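Putative uncharacterized protein PH0242 (Pyrococcus horikoshii, PDB 3VU1) belongs to the AglB family of archaeal oligosaccharyltransferases, represented here by a C-terminal globular domain that carries a bound calcium ion. Local coordinates at residues R60-A65 with S101-A106; D78-E83 with F286-K291; T394-V399 with P415-F420. One frame throughout, in Å; residues are numbered along the deposited sequence.

From the N terminus, contact 1 is the first to close: helix 60-69 meets the end of helix 97-103, bringing a loop of 35 residues back on itself. Contact 2 begins inside that loop, at 78-83, and does not close until 286-291, some 200 residues on, so the two cross. It ties the loop after helix 60-69 to the turn that follows strand 275-285, beside the calcium site. Contact 3 follows both in series and pairs the two strands of a hairpin. The three touch in space: Ile63 and Leu64 of contact 1 pack on Trp82 from 78-83, His62 lies against Leu398 and Pro415, and Met417 of the hairpin reaches Asp78, Ser81 and Trp82.

Contact 1. Residues R60-A65 with S101-A106; sequences RDHILA and SYLGGA
His62 and Leu103 join the flank of helix 60-69 to the C-terminal end of helix 97-103, which finishes in a Schellman motif: Gly105 turns out of the helix with positive phi (81°), Ala106 N bonds back to Ser101 O and Gly105 N to Tyr102 O. The polar link across the contact is a single hydrogen bond. His62 ND1 donates to Leu103 O at 3.1 Å, with an N-H...O angle of 153°. It arrives in the carbonyl plane on a lone pair, while the oxygen sits at the edge of the imidazole, tilted from the ring plane. Leu103 O belongs to the last helical turn, and the ring of His62 supplies it with a side-chain donor. Chi1 of His62 (-70°) sets CG anti to the carbonyl carbon, 3.9 Å from Leu103 O.

Apolar contacts accompany the bond. The two side chains cross at about a right angle, and Leu103 CD2 approaches His62 CE1 at 3.6 Å. One turn further along helix 60-69, Ala65 CB meets Leu103 CB at 3.9 Å. With no side chain on Gly104, the backbones come close, the CA atoms of Ala65 and Gly104 lying 4.2 Å apart.

Other elements finish the surroundings: Leu398 and Pro415 touch His62, Trp33 packs on Leu103, and Arg70 NE bonds to Gly104 O. The methyl CB of Ala65 points at the second helix and lies 3.4 Å from Gly104 N.

Contact 2. Residues D78-E83 with F286-K291; sequences DFESWE and FGRDIK
Arg288 grips the carboxylate of Asp78 side-on in a two-pronged salt bridge that fastens the loop 78-83 to the turn after strand 275-285. NE donates to Asp78 OD1 at 2.9 Å in a nearly straight bond (171°), and NH2 donates to Asp78 OD2 at 3.0 Å on its syn lone pair. The OD1 atom is also met on the syn side, though the guanidinium and carboxylate planes are turned 39° from each other. Asp78 CG, anti to the backbone N (chi1 178°), stands 3.6 Å from Arg288 NE. Over one guanidinium face lies the start of the Glu80 side chain, its CB 3.4 Å from Arg288 NE.

A water forms the next layer. It donates to Asp78 OD1 and to Phe286 O, and accepts from Glu80 N at 2.9 Å. Ser81 then steadies the turn, both its N and its OG bonding to Asp78 O. Phe79 and Phe286 also lie side by side, CD1 of the first 4.2 Å from CE2 of the second.

Further out, the Glu80 carboxylate turns to Lys479 and Tyr481. Gly287 N bonds to Glu76, a calcium ligand, and Ala285, another, immediately precedes Phe286. OD1 of Asp78 thus takes two donors, NE and the water, while OD2 takes NH2; an ion pair held at both oxygens would be expected to favour a charged carboxylate.

Contact 3. Residues T394-V399 with P415-F420; sequences TFIYLV and PHMDTF
The antiparallel hairpin of strands 385-401 and 412-431 pairs Phe395 with Asp418 and Tyr397 with His416 as hydrogen-bonded pairs. Each makes two backbone bonds, among them Phe395 N to Asp418 O and His416 N to Tyr397 O, both 2.8 Å. Thr394-Thr419, Ile396-Met417 and Leu398-Pro415 are the non-hydrogen-bonded pairs.

On the face of the sheet bearing Tyr397, His416 CB lies over the phenol ring, a CH-pi contact 3.6 Å from the ring centroid. The imidazole is nearly parallel to the phenol, but slid so far that the two rings barely overlap. Val399 CG2 adds a contact 3.6 Å from His416 CD2. At the phenol edge, Tyr397 OH approaches Asp418 OD1, modelled so close that the exact length is doubtful, the carboxylate plane turned 75° from the ring. Phe395 CE2 meets Phe420 CE1 at 3.7 Å, rim to rim.

On the reverse face the contacts across the strands are mainly between carbons: Met417 CG, anti to the backbone N (chi1 176°), rests 3.8 Å from Thr394 CG2 and 4.0 Å from Ile396 CG1.

Strand 464-487 flanks 385-401 within the sheet. Helix 448-460 covers the face with Phe395 and Tyr397, and helix 60-69 packs on the one with Ile396 and Pro415. Tyr452 of the covering helix bonds to Asp418 OD1. That bond links strand 412-431 to the helix and, with the phenol of Tyr397 close by, would probably favour a charged carboxylate.

Contact 1. Residues R60-A65 with S101-A106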
loop_
_atom_site.group_PDB
_atom_site.type_symbol
_atom_site.label_atom_id
_atom_site.label_comp_id
_atom_site.label_asym_id
_atom_site.label_seq_id
_atom_site.Cartn_x
_atom_site.Cartn_y
_atom_site.Cartn_z
ATOM N N ARG A 60 -12.129 -7.730 3.159
ATOM C CA ARG A 60 -10.974 -6.869 2.955
ATOM C C ARG A 60 -9.667 -7.408 3.571
ATOM O O ARG A 60 -8.580 -7.017 3.142
ATOM C CB ARG A 60 -11.266 -5.436 3.409
ATOM C CG ARG A 60 -12.172 -4.685 2.458
ATOM C CD ARG A 60 -12.369 -3.245 2.870
ATOM N NE ARG A 60 -13.192 -2.543 1.885
ATOM C CZ ARG A 60 -13.412 -1.224 1.882
ATOM N NH1 ARG A 60 -12.872 -0.463 2.816
ATOM N NH2 ARG A 60 -14.165 -0.657 0.930
ATOM N N ASP A 61 -9.774 -8.311 4.542
ATOM C CA ASP A 61 -8.614 -8.982 5.129
ATOM C C ASP A 61 -7.747 -9.660 4.077
ATOM O O ASP A 61 -6.517 -9.605 4.140
ATOM C CB ASP A 61 -9.059 -10.055 6.140
ATOM C CG ASP A 61 -9.461 -9.476 7.527
ATOM O OD1 ASP A 61 -9.616 -8.228 7.696
ATOM O OD2 ASP A 61 -9.627 -10.313 8.455
ATOM N N HIS A 62 -8.392 -10.307 3.109
ATOM C CA HIS A 62 -7.677 -11.023 2.057
ATOM C C HIS A 62 -6.932 -10.060 1.188
ATOM O O HIS A 62 -5.837 -10.393 0.673
ATOM C CB HIS A 62 -8.627 -11.843 1.208
ATOM C CG HIS A 62 -9.207 -13.014 1.934
ATOM N ND1 HIS A 62 -8.519 -14.156 2.123
ATOM C CD2 HIS A 62 -10.444 -13.183 2.573
ATOM C CE1 HIS A 62 -9.279 -15.027 2.819
ATOM N NE2 HIS A 62 -10.454 -14.426 3.099
ATOM N N ILE A 63 -7.503 -8.864 1.017
ATOM C CA ILE A 63 -6.859 -7.870 0.192
ATOM C C ILE A 63 -5.686 -7.193 0.929
ATOM O O ILE A 63 -4.571 -7.050 0.370
ATOM C CB ILE A 63 -7.888 -6.895 -0.427
ATOM C CG1 ILE A 63 -8.975 -7.696 -1.161
ATOM C CG2 ILE A 63 -7.201 -5.912 -1.364
ATOM C CD1 ILE A 63 -8.473 -8.779 -2.108
ATOM N N LEU A 64 -5.907 -6.817 2.183
ATOM C CA LEU A 64 -4.787 -6.385 3.011
ATOM C C LEU A 64 -3.655 -7.433 2.995
ATOM O O LEU A 64 -2.476 -7.072 2.892
ATOM C CB LEU A 64 -5.216 -6.052 4.449
ATOM C CG LEU A 64 -6.051 -4.776 4.634
ATOM C CD1 LEU A 64 -6.359 -4.526 6.109
ATOM C CD2 LEU A 64 -5.387 -3.547 4.043
ATOM N N ALA A 65 -3.999 -8.715 3.083
ATOM C CA ALA A 65 -2.963 -9.722 3.208
ATOM C C ALA A 65 -2.294 -9.866 1.859
ATOM O O ALA A 65 -1.095 -10.157 1.800
ATOM C CB ALA A 65 -3.509 -11.055 3.695
ATOM N N SER A 101 0.184 -14.380 5.664
ATOM C CA SER A 101 0.694 -15.090 4.493
ATOM C C SER A 101 -0.356 -16.023 3.894
ATOM O O SER A 101 -0.553 -16.059 2.652
ATOM C CB SER A 101 1.939 -15.879 4.824
ATOM O OG SER A 101 2.954 -15.004 5.253
ATOM N N TYR A 102 -1.032 -16.770 4.772
ATOM C CA TYR A 102 -2.090 -17.681 4.331
ATOM C C TYR A 102 -3.193 -16.908 3.654
ATOM O O TYR A 102 -3.500 -17.169 2.489
ATOM C CB TYR A 102 -2.645 -18.552 5.464
ATOM C CG TYR A 102 -3.688 -19.555 4.994
ATOM C CD1 TYR A 102 -3.408 -20.445 3.965
ATOM C CD2 TYR A 102 -4.949 -19.614 5.586
ATOM C CE1 TYR A 102 -4.341 -21.355 3.539
ATOM C CE2 TYR A 102 -5.893 -20.526 5.165
ATOM C CZ TYR A 102 -5.582 -21.395 4.136
ATOM O OH TYR A 102 -6.511 -22.325 3.701
ATOM N N LEU A 103 -3.746 -15.932 4.360
ATOM C CA LEU A 103 -4.862 -15.177 3.842
ATOM C C LEU A 103 -4.540 -14.405 2.574
ATOM O O LEU A 103 -5.459 -14.069 1.839
ATOM C CB LEU A 103 -5.427 -14.252 4.900
ATOM C CG LEU A 103 -6.082 -14.886 6.136
ATOM C CD1 LEU A 103 -6.302 -13.820 7.196
ATOM C CD2 LEU A 103 -7.398 -15.576 5.782
ATOM N N GLY A 104 -3.254 -14.161 2.299
ATOM C CA GLY A 104 -2.825 -13.408 1.106
ATOM C C GLY A 104 -2.365 -14.309 -0.029
ATOM O O GLY A 104 -1.939 -13.827 -1.093
ATOM N N GLY A 105 -2.431 -15.620 0.189
ATOM C CA GLY A 105 -2.138 -16.579 -0.871
ATOM C C GLY A 105 -0.659 -16.834 -1.081
ATOM O O GLY A 105 -0.275 -17.434 -2.080
ATOM N N ALA A 106 0.174 -16.417 -0.121
ATOM C CA ALA A 106 1.634 -16.641 -0.168
ATOM C C ALA A 106 2.067 -18.067 0.184
ATOM O O ALA A 106 3.128 -18.512 -0.228
ATOM C CB ALA A 106 2.343 -15.646 0.752
#

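Contact 2. Residues D78-E83 with F286-K291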
loop_
_atom_site.group_PDB
_atom_site.type_symbol
_atom_site.label_atom_id
_atom_site.label_comp_id
_atom_site.label_asym_id
_atom_site.label_seq_id
_atom_site.Cartn_x
_atom_site.Cartn_y
_atom_site.Cartn_z
ATOM N N ASP A 78 -5.860 -2.479 -5.481
ATOM C CA ASP A 78 -6.393 -1.166 -5.814
ATOM C C ASP A 78 -6.940 -0.423 -4.581
ATOM O O ASP A 78 -8.162 -0.194 -4.427
ATOM C CB ASP A 78 -7.374 -1.235 -6.991
ATOM C CG ASP A 78 -7.984 0.132 -7.336
ATOM O OD1 ASP A 78 -7.332 1.176 -7.167
ATOM O OD2 ASP A 78 -9.140 0.172 -7.781
ATOM N N PHE A 79 -6.013 -0.002 -3.721
ATOM C CA PHE A 79 -6.394 0.781 -2.526
ATOM C C PHE A 79 -7.139 2.085 -2.824
ATOM O O PHE A 79 -7.868 2.595 -1.948
ATOM C CB PHE A 79 -5.187 1.090 -1.642
ATOM C CG PHE A 79 -4.621 -0.105 -0.942
ATOM C CD1 PHE A 79 -3.245 -0.360 -0.982
ATOM C CD2 PHE A 79 -5.449 -0.970 -0.225
ATOM C CE1 PHE A 79 -2.709 -1.455 -0.312
ATOM C CE2 PHE A 79 -4.916 -2.054 0.443
ATOM C CZ PHE A 79 -3.553 -2.304 0.397
ATOM N N GLU A 80 -6.944 2.635 -4.026
ATOM C CA GLU A 80 -7.620 3.875 -4.381
ATOM C C GLU A 80 -9.148 3.719 -4.307
ATOM O O GLU A 80 -9.834 4.604 -3.807
ATOM C CB GLU A 80 -7.173 4.413 -5.749
ATOM C CG GLU A 80 -7.971 5.628 -6.237
ATOM C CD GLU A 80 -7.900 6.838 -5.297
ATOM O OE1 GLU A 80 -8.456 7.925 -5.641
ATOM O OE2 GLU A 80 -7.281 6.711 -4.212
ATOM N N SER A 81 -9.667 2.585 -4.775
ATOM C CA SER A 81 -11.100 2.365 -4.746
ATOM C C SER A 81 -11.646 2.429 -3.319
ATOM O O SER A 81 -12.808 2.730 -3.131
ATOM C CB SER A 81 -11.471 1.041 -5.398
ATOM O OG SER A 81 -11.075 -0.003 -4.556
ATOM N N TRP A 82 -10.802 2.190 -2.320
ATOM C CA TRP A 82 -11.205 2.389 -0.920
ATOM C C TRP A 82 -11.018 3.777 -0.418
ATOM O O TRP A 82 -11.315 4.011 0.748
ATOM C CB TRP A 82 -10.487 1.445 0.055
ATOM C CG TRP A 82 -10.567 -0.038 -0.230
ATOM C CD1 TRP A 82 -11.377 -0.701 -1.150
ATOM C CD2 TRP A 82 -9.798 -1.096 0.431
ATOM N NE1 TRP A 82 -11.146 -2.054 -1.124
ATOM C CE2 TRP A 82 -10.210 -2.354 -0.188
ATOM C CE3 TRP A 82 -8.851 -1.122 1.435
ATOM C CZ2 TRP A 82 -9.686 -3.571 0.212
ATOM C CZ3 TRP A 82 -8.325 -2.354 1.825
ATOM C CH2 TRP A 82 -8.732 -3.545 1.223
ATOM N N GLU A 83 -10.520 4.693 -1.257
ATOM C CA GLU A 83 -10.146 6.070 -0.852
ATOM C C GLU A 83 -9.082 6.097 0.235
ATOM O O GLU A 83 -9.052 7.027 1.072
ATOM C CB GLU A 83 -11.345 6.855 -0.353
ATOM C CG GLU A 83 -12.130 7.580 -1.413
ATOM C CD GLU A 83 -13.534 7.911 -0.939
ATOM O OE1 GLU A 83 -13.647 8.790 -0.048
ATOM O OE2 GLU A 83 -14.512 7.287 -1.444
ATOM N N PHE A 286 0.082 2.461 -8.822
ATOM C CA PHE A 286 -0.148 1.339 -7.923
ATOM C C PHE A 286 -1.600 0.810 -7.851
ATOM O O PHE A 286 -2.471 1.384 -7.183
ATOM C CB PHE A 286 0.361 1.660 -6.503
ATOM C CG PHE A 286 0.449 0.444 -5.630
ATOM C CD1 PHE A 286 1.613 -0.324 -5.609
ATOM C CD2 PHE A 286 -0.662 0.024 -4.886
ATOM C CE1 PHE A 286 1.684 -1.457 -4.823
ATOM C CE2 PHE A 286 -0.598 -1.115 -4.116
ATOM C CZ PHE A 286 0.578 -1.854 -4.083
ATOM N N GLY A 287 -1.856 -0.312 -8.501
ATOM C CA GLY A 287 -3.172 -0.920 -8.410
ATOM C C GLY A 287 -4.227 -0.445 -9.389
ATOM O O GLY A 287 -5.161 -1.191 -9.673
ATOM N N ARG A 288 -4.129 0.788 -9.879
ATOM C CA ARG A 288 -5.029 1.238 -10.946
ATOM C C ARG A 288 -4.330 1.999 -12.078
ATOM O O ARG A 288 -3.309 2.664 -11.869
ATOM C CB ARG A 288 -6.235 2.022 -10.398
ATOM C CG ARG A 288 -5.914 3.380 -9.828
ATOM C CD ARG A 288 -7.160 4.219 -9.557
ATOM N NE ARG A 288 -8.171 3.426 -8.861
ATOM C CZ ARG A 288 -9.478 3.697 -8.821
ATOM N NH1 ARG A 288 -9.972 4.777 -9.423
ATOM N NH2 ARG A 288 -10.293 2.876 -8.174
ATOM N N ASP A 289 -4.893 1.903 -13.279
ATOM C CA ASP A 289 -4.348 2.612 -14.437
ATOM C C ASP A 289 -4.437 4.130 -14.340
ATOM O O ASP A 289 -5.329 4.675 -13.661
ATOM C CB ASP A 289 -5.054 2.147 -15.712
ATOM C CG ASP A 289 -4.820 0.678 -16.006
ATOM O OD1 ASP A 289 -3.744 0.113 -15.684
ATOM O OD2 ASP A 289 -5.738 0.080 -16.568
ATOM N N ILE A 290 -3.520 4.812 -15.030
ATOM C CA ILE A 290 -3.714 6.236 -15.366
ATOM C C ILE A 290 -4.610 6.296 -16.618
ATOM O O ILE A 290 -4.334 5.579 -17.577
ATOM C CB ILE A 290 -2.360 6.918 -15.629
ATOM C CG1 ILE A 290 -1.496 6.829 -14.367
ATOM C CG2 ILE A 290 -2.555 8.372 -16.023
ATOM C CD1 ILE A 290 -0.010 6.921 -14.608
ATOM N N LYS A 291 -5.685 7.091 -16.588
ATOM C CA LYS A 291 -6.620 7.280 -17.727
ATOM C C LYS A 291 -6.993 8.737 -17.849
ATOM O O LYS A 291 -7.490 9.330 -16.877
ATOM C CB LYS A 291 -7.955 6.549 -17.535
ATOM C CG LYS A 291 -7.899 5.040 -17.643
ATOM C CD LYS A 291 -9.255 4.374 -17.445
ATOM C CE LYS A 291 -9.641 4.301 -15.978
ATOM N NZ LYS A 291 -10.662 3.243 -15.746
HETATM O O HOH W 1 -5.011 2.052 -6.083
#

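Contact 3. Residues T394-V399 with P415-F420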
loop_
_atom_site.group_PDB
_atom_site.type_symbol
_atom_site.label_atom_id
_atom_site.label_comp_id
_atom_site.label_asym_id
_atom_site.label_seq_id
_atom_site.Cartn_x
_atom_site.Cartn_y
_atom_site.Cartn_z
ATOM N N THR A 394 -18.197 -4.375 -5.619
ATOM C CA THR A 394 -16.879 -4.916 -5.320
ATOM C C THR A 394 -17.062 -6.369 -4.938
ATOM O O THR A 394 -17.779 -6.668 -3.984
ATOM C CB THR A 394 -16.156 -4.167 -4.168
ATOM O OG1 THR A 394 -16.074 -2.770 -4.456
ATOM C CG2 THR A 394 -14.736 -4.669 -3.992
ATOM N N PHE A 395 -16.421 -7.259 -5.696
ATOM C CA PHE A 395 -16.343 -8.678 -5.366
ATOM C C PHE A 395 -14.945 -9.020 -4.861
ATOM O O PHE A 395 -13.947 -8.880 -5.587
ATOM C CB PHE A 395 -16.595 -9.536 -6.611
ATOM C CG PHE A 395 -18.028 -9.608 -7.036
ATOM C CD1 PHE A 395 -18.733 -10.800 -6.906
ATOM C CD2 PHE A 395 -18.665 -8.507 -7.593
ATOM C CE1 PHE A 395 -20.056 -10.887 -7.311
ATOM C CE2 PHE A 395 -19.993 -8.586 -7.991
ATOM C CZ PHE A 395 -20.687 -9.774 -7.846
ATOM N N ILE A 396 -14.858 -9.462 -3.617
ATOM C CA ILE A 396 -13.607 -10.003 -3.124
ATOM C C ILE A 396 -13.815 -11.499 -3.067
ATOM O O ILE A 396 -14.773 -11.985 -2.419
ATOM C CB ILE A 396 -13.233 -9.460 -1.734
ATOM C CG1 ILE A 396 -12.712 -8.029 -1.863
ATOM C CG2 ILE A 396 -12.162 -10.340 -1.109
ATOM C CD1 ILE A 396 -12.627 -7.253 -0.552
ATOM N N TYR A 397 -12.935 -12.229 -3.745
ATOM C CA TYR A 397 -13.035 -13.682 -3.764
ATOM C C TYR A 397 -11.686 -14.397 -3.812
ATOM O O TYR A 397 -10.646 -13.768 -4.037
ATOM C CB TYR A 397 -13.897 -14.114 -4.944
ATOM C CG TYR A 397 -13.408 -13.621 -6.297
ATOM C CD1 TYR A 397 -12.659 -14.461 -7.130
ATOM C CD2 TYR A 397 -13.706 -12.339 -6.749
ATOM C CE1 TYR A 397 -12.226 -14.047 -8.374
ATOM C CE2 TYR A 397 -13.281 -11.914 -7.996
ATOM C CZ TYR A 397 -12.535 -12.774 -8.804
ATOM O OH TYR A 397 -12.109 -12.380 -10.050
ATOM N N LEU A 398 -11.719 -15.709 -3.591
ATOM C CA LEU A 398 -10.526 -16.546 -3.612
ATOM C C LEU A 398 -10.541 -17.521 -4.790
ATOM O O LEU A 398 -11.608 -17.997 -5.204
ATOM C CB LEU A 398 -10.404 -17.326 -2.304
ATOM C CG LEU A 398 -10.451 -16.526 -1.004
ATOM C CD1 LEU A 398 -10.076 -17.405 0.193
ATOM C CD2 LEU A 398 -9.571 -15.280 -1.081
ATOM N N VAL A 399 -9.369 -17.822 -5.333
ATOM C CA VAL A 399 -9.269 -18.877 -6.336
ATOM C C VAL A 399 -8.196 -19.872 -5.923
ATOM O O VAL A 399 -7.022 -19.524 -5.823
ATOM C CB VAL A 399 -9.005 -18.352 -7.766
ATOM C CG1 VAL A 399 -8.924 -19.525 -8.745
ATOM C CG2 VAL A 399 -10.097 -17.374 -8.193
ATOM N N PRO A 415 -6.192 -14.392 -3.472
ATOM C CA PRO A 415 -7.292 -13.399 -3.425
ATOM C C PRO A 415 -7.399 -12.517 -4.650
ATOM O O PRO A 415 -6.401 -12.199 -5.238
ATOM C CB PRO A 415 -6.966 -12.547 -2.195
ATOM C CG PRO A 415 -5.580 -12.888 -1.833
ATOM C CD PRO A 415 -5.272 -14.253 -2.328
ATOM N N HIS A 416 -8.623 -12.119 -4.984
ATOM C CA HIS A 416 -8.928 -11.214 -6.078
ATOM C C HIS A 416 -9.892 -10.143 -5.617
ATOM O O HIS A 416 -10.743 -10.383 -4.754
ATOM C CB HIS A 416 -9.599 -11.967 -7.210
ATOM C CG HIS A 416 -8.721 -12.977 -7.914
ATOM N ND1 HIS A 416 -8.213 -12.763 -9.164
ATOM C CD2 HIS A 416 -8.314 -14.265 -7.542
ATOM C CE1 HIS A 416 -7.506 -13.846 -9.565
ATOM N NE2 HIS A 416 -7.570 -14.773 -8.575
ATOM N N MET A 417 -9.792 -8.949 -6.198
ATOM C CA MET A 417 -10.767 -7.915 -5.963
ATOM C C MET A 417 -11.169 -7.250 -7.284
ATOM O O MET A 417 -10.356 -6.530 -7.900
ATOM C CB MET A 417 -10.240 -6.880 -4.980
ATOM C CG MET A 417 -11.202 -5.729 -4.799
ATOM S SD MET A 417 -10.718 -4.600 -3.487
ATOM C CE MET A 417 -9.588 -3.556 -4.395
ATOM N N ASP A 418 -12.415 -7.486 -7.716
ATOM C CA ASP A 418 -12.967 -6.829 -8.909
ATOM C C ASP A 418 -14.020 -5.785 -8.531
ATOM O O ASP A 418 -14.905 -6.037 -7.697
ATOM C CB ASP A 418 -13.542 -7.844 -9.892
ATOM C CG ASP A 418 -12.614 -9.061 -10.103
ATOM O OD1 ASP A 418 -13.156 -10.167 -10.401
ATOM O OD2 ASP A 418 -11.361 -8.929 -9.973
ATOM N N THR A 419 -13.894 -4.603 -9.125
ATOM C CA THR A 419 -14.857 -3.547 -8.938
ATOM C C THR A 419 -15.434 -3.204 -10.309
ATOM O O THR A 419 -14.759 -3.370 -11.326
ATOM C CB THR A 419 -14.209 -2.265 -8.388
ATOM O OG1 THR A 419 -13.312 -1.739 -9.374
ATOM C CG2 THR A 419 -13.456 -2.532 -7.108
ATOM N N PHE A 420 -16.687 -2.752 -10.336
ATOM C CA PHE A 420 -17.301 -2.247 -11.543
ATOM C C PHE A 420 -18.447 -1.353 -11.168
ATOM O O PHE A 420 -19.056 -1.520 -10.112
ATOM C CB PHE A 420 -17.716 -3.360 -12.534
ATOM C CG PHE A 420 -18.696 -4.381 -11.992
ATOM C CD1 PHE A 420 -18.244 -5.581 -11.429
ATOM C CD2 PHE A 420 -20.082 -4.176 -12.090
ATOM C CE1 PHE A 420 -19.158 -6.543 -10.963
ATOM C CE2 PHE A 420 -20.993 -5.130 -11.609
ATOM C CZ PHE A 420 -20.537 -6.321 -11.053
#